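Local coordinates for protein beta-galactosidase (Streptococcus pneumoniae, PDB 4CUA) that hydrolyses terminal beta-D-galactose residues from galactosides and carries, as the part crystallised here, a calcium-binding carbohydrate-binding module of beta-sandwich type, at residues 9-20 / 31-39. Residues are numbered along the deposited sequence; the frame is centred on the assembly and turned at random.
Sequences SDQWTGSELPLA and VSNVNDKLI. With CA (calcium ion), chain C; EDO (1,2-ethanediol), chain G; EDO (1,2-ethanediol), chain F.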
# COMPACT_ATOMS: atom_id res chain seq x y z
N SER A 9 8.88 -5.70 1.52
CA SER A 9 7.72 -5.10 2.17
C SER A 9 7.26 -5.78 3.43
O SER A 9 6.66 -5.13 4.28
CB SER A 9 6.56 -5.10 1.19
OG SER A 9 6.24 -6.34 0.66
N ASP A 10 7.52 -7.09 3.58
CA ASP A 10 7.07 -7.74 4.78
C ASP A 10 7.53 -7.16 6.07
O ASP A 10 8.73 -6.78 6.21
CB ASP A 10 7.50 -9.21 4.87
CG ASP A 10 6.87 -10.12 3.86
OD1 ASP A 10 5.85 -9.84 3.20
OD2 ASP A 10 7.42 -11.26 3.66
N GLN A 11 6.70 -7.15 7.07
CA GLN A 11 7.10 -6.81 8.41
C GLN A 11 8.13 -7.80 8.93
O GLN A 11 8.09 -8.97 8.59
CB GLN A 11 5.96 -6.91 9.43
CG GLN A 11 4.90 -5.89 9.30
CD GLN A 11 3.72 -6.25 10.20
OE1 GLN A 11 3.90 -6.66 11.34
NE2 GLN A 11 2.48 -5.97 9.74
N TRP A 12 9.00 -7.28 9.78
CA TRP A 12 9.90 -8.12 10.58
C TRP A 12 9.63 -7.85 12.04
O TRP A 12 9.51 -6.72 12.50
CB TRP A 12 11.37 -7.83 10.23
CG TRP A 12 11.75 -8.45 9.01
CD1 TRP A 12 11.54 -8.01 7.74
CD2 TRP A 12 12.27 -9.77 8.87
NE1 TRP A 12 11.97 -8.90 6.86
CE2 TRP A 12 12.40 -10.02 7.52
CE3 TRP A 12 12.66 -10.75 9.79
CZ2 TRP A 12 12.88 -11.22 7.02
CZ3 TRP A 12 13.14 -11.94 9.31
CH2 TRP A 12 13.22 -12.18 7.96
N THR A 13 9.57 -8.94 12.79
CA THR A 13 9.26 -8.86 14.19
C THR A 13 10.35 -8.09 14.88
O THR A 13 11.53 -8.39 14.65
CB THR A 13 9.16 -10.28 14.80
OG1 THR A 13 8.14 -11.03 14.13
CG2 THR A 13 8.83 -10.18 16.26
N GLY A 14 9.94 -7.13 15.68
CA GLY A 14 10.85 -6.30 16.45
C GLY A 14 11.47 -5.18 15.64
O GLY A 14 12.32 -4.44 16.13
N SER A 15 11.01 -5.02 14.41
CA SER A 15 11.52 -3.95 13.55
C SER A 15 10.40 -3.00 13.19
O SER A 15 9.35 -3.40 12.78
CB SER A 15 12.10 -4.51 12.27
OG SER A 15 12.65 -3.47 11.47
N GLU A 16 10.68 -1.72 13.30
CA GLU A 16 9.74 -0.70 12.99
C GLU A 16 9.45 -0.65 11.46
O GLU A 16 8.36 -0.36 11.03
CB GLU A 16 10.35 0.63 13.43
CG GLU A 16 9.45 1.81 13.18
CD GLU A 16 10.10 3.15 13.52
OE1 GLU A 16 11.34 3.30 13.36
OE2 GLU A 16 9.35 4.06 13.95
N LEU A 17 10.46 -0.98 10.68
CA LEU A 17 10.45 -0.89 9.24
C LEU A 17 10.85 -2.21 8.63
O LEU A 17 11.73 -2.93 9.22
CB LEU A 17 11.43 0.21 8.78
CG LEU A 17 11.15 1.61 9.30
CD1 LEU A 17 12.36 2.53 9.19
CD2 LEU A 17 9.96 2.20 8.60
N PRO A 18 10.30 -2.59 7.52
CA PRO A 18 9.37 -1.81 6.68
C PRO A 18 8.02 -1.69 7.36
O PRO A 18 7.61 -2.53 8.17
CB PRO A 18 9.25 -2.59 5.40
CG PRO A 18 10.03 -3.84 5.56
CD PRO A 18 10.79 -3.78 6.82
N LEU A 19 7.36 -0.58 7.06
CA LEU A 19 6.08 -0.22 7.69
C LEU A 19 5.11 0.09 6.58
O LEU A 19 5.40 0.87 5.68
CB LEU A 19 6.25 1.07 8.50
CG LEU A 19 5.07 1.79 9.13
CD1 LEU A 19 4.49 0.91 10.23
CD2 LEU A 19 5.59 3.08 9.77
N ALA A 20 3.95 -0.54 6.64
CA ALA A 20 2.81 -0.16 5.79
C ALA A 20 2.16 1.08 6.34
O ALA A 20 2.06 1.31 7.57
CB ALA A 20 1.80 -1.30 5.73
N VAL A 31 -3.85 -0.86 8.31
CA VAL A 31 -2.99 -1.10 7.16
C VAL A 31 -1.85 -2.03 7.45
O VAL A 31 -1.30 -2.59 6.54
CB VAL A 31 -2.51 0.27 6.57
CG1 VAL A 31 -1.44 0.87 7.43
CG2 VAL A 31 -2.06 0.09 5.11
N SER A 32 -1.48 -2.19 8.70
CA SER A 32 -0.47 -3.19 9.10
C SER A 32 -0.88 -4.58 8.63
O SER A 32 -0.04 -5.46 8.41
CB SER A 32 -0.29 -3.17 10.64
OG SER A 32 -1.53 -3.32 11.29
N ASN A 33 -2.17 -4.82 8.39
CA ASN A 33 -2.59 -6.06 7.75
C ASN A 33 -2.06 -6.35 6.41
O ASN A 33 -2.15 -7.47 5.94
CB ASN A 33 -4.10 -6.14 7.69
CG ASN A 33 -4.75 -6.36 9.06
OD1 ASN A 33 -4.12 -6.88 10.00
ND2 ASN A 33 -6.01 -6.05 9.15
N VAL A 34 -1.55 -5.35 5.68
CA VAL A 34 -1.16 -5.61 4.30
C VAL A 34 0.28 -6.16 4.13
O VAL A 34 0.67 -6.47 3.02
CB VAL A 34 -1.35 -4.44 3.32
CG1 VAL A 34 -2.77 -3.85 3.44
CG2 VAL A 34 -0.28 -3.34 3.50
N ASN A 35 1.05 -6.18 5.22
CA ASN A 35 2.41 -6.72 5.08
C ASN A 35 2.72 -7.60 6.25
O ASN A 35 3.90 -7.71 6.70
CB ASN A 35 3.46 -5.60 4.94
CG ASN A 35 3.62 -4.76 6.16
OD1 ASN A 35 2.76 -4.63 7.00
ND2 ASN A 35 4.82 -4.09 6.23
N ASP A 36 1.69 -8.36 6.70
CA ASP A 36 1.81 -9.24 7.86
C ASP A 36 2.04 -10.72 7.47
O ASP A 36 2.09 -11.59 8.38
CB ASP A 36 0.64 -9.11 8.79
CG ASP A 36 -0.66 -9.54 8.20
OD1 ASP A 36 -0.72 -9.95 7.06
OD2 ASP A 36 -1.65 -9.40 8.93
N LYS A 37 2.18 -10.99 6.19
CA LYS A 37 2.43 -12.32 5.61
C LYS A 37 1.23 -13.21 5.73
O LYS A 37 1.34 -14.41 5.42
CB LYS A 37 3.71 -12.99 6.21
CG LYS A 37 4.99 -12.19 5.83
CD LYS A 37 6.12 -12.57 6.74
CE LYS A 37 6.01 -11.81 8.07
NZ LYS A 37 7.07 -12.06 9.07
N LEU A 38 0.07 -12.70 6.12
CA LEU A 38 -1.18 -13.48 6.12
C LEU A 38 -1.96 -13.02 4.90
O LEU A 38 -2.05 -11.82 4.63
CB LEU A 38 -1.99 -13.23 7.38
CG LEU A 38 -1.34 -13.66 8.67
CD1 LEU A 38 -2.22 -13.30 9.85
CD2 LEU A 38 -0.98 -15.15 8.64
N ILE A 39 -2.48 -13.93 4.14
CA ILE A 39 -3.23 -13.64 2.94
C ILE A 39 -4.55 -14.33 3.10
O ILE A 39 -4.63 -15.57 3.23
CB ILE A 39 -2.53 -14.13 1.67
CG1 ILE A 39 -1.14 -13.44 1.57
CG2 ILE A 39 -3.41 -13.88 0.45
CD1 ILE A 39 -0.44 -13.72 0.28
CA CA C . -2.18 -9.61 5.20
C1 EDO G . 6.05 -2.81 11.49
O1 EDO G . 6.32 -1.92 12.56
C2 EDO G . 4.78 -3.51 11.91
O2 EDO G . 3.64 -2.76 11.37
C1 EDO F . -8.55 -7.74 11.00
O1 EDO F . -7.93 -6.52 11.31
C2 EDO F . -9.61 -7.54 9.93
O2 EDO F . -9.02 -7.21 8.65
O HOH W 1 9.34 -11.31 7.75
O HOH W 2 3.36 -2.53 8.70
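Asn-35 reaches from the calcium-binding loop of this galactose-binding-like beta-sandwich module into the N-terminal segment 9-20, where its side chain meets Ser-9, Gln-11 and Ala-20. An amide suits the buried spot because it can donate at one end and accept at the other. Asn-35 ND2 gives a hydrogen bond to Ser-9 O (2.9 Å), which lies nearly in the amide plane. Asn-35 OD1 accepts from Gln-11 NE2 at 3.1 Å. That second donor stands well out of the carbonyl plane, and the two amide planes are turned 59° apart. A water fills out the cluster, donating to Asn-35 OD1 and accepting from Ala-20 N. CB already points toward segment 9-20, and with CG between the backbone N and the carbonyl carbon (chi1 67°) the Asn-35 amide sits against the CG of Gln-11. Its backbone takes part too: Asn-35 O receives an almost straight bond from Gln-11 N, 2.9 Å long.

Next to the amides, the small Ala-20, at the start of strand 19-22, sets its CB 3.7 Å from Val-34 CG2. The two valines of the 3-10 turn, Val-31 and Val-34, also pack on Val-61 and Trp-49, tying the loop to the sandwich core. On the outer side, the aliphatic part of Lys-37 crosses Asp-10 at about a right angle, its CG 3.4 Å from Asp-10 OD2. Bent at chi3 (-82°), Lys-37 brings its NZ to Gln-11 O, a weak bond of 3.3 Å reinforced by a bridging water.

Farther out, Asn-33 O, Asp-36 OD1 and Leu-38 O bind the calcium ion, whose site Asn-47, Thr-174 and Glu-175 complete. Asp-36 closes an Asx turn there: besides its metal bond, Asp-36 OD1 accepts from Leu-38 N at 3.0 Å.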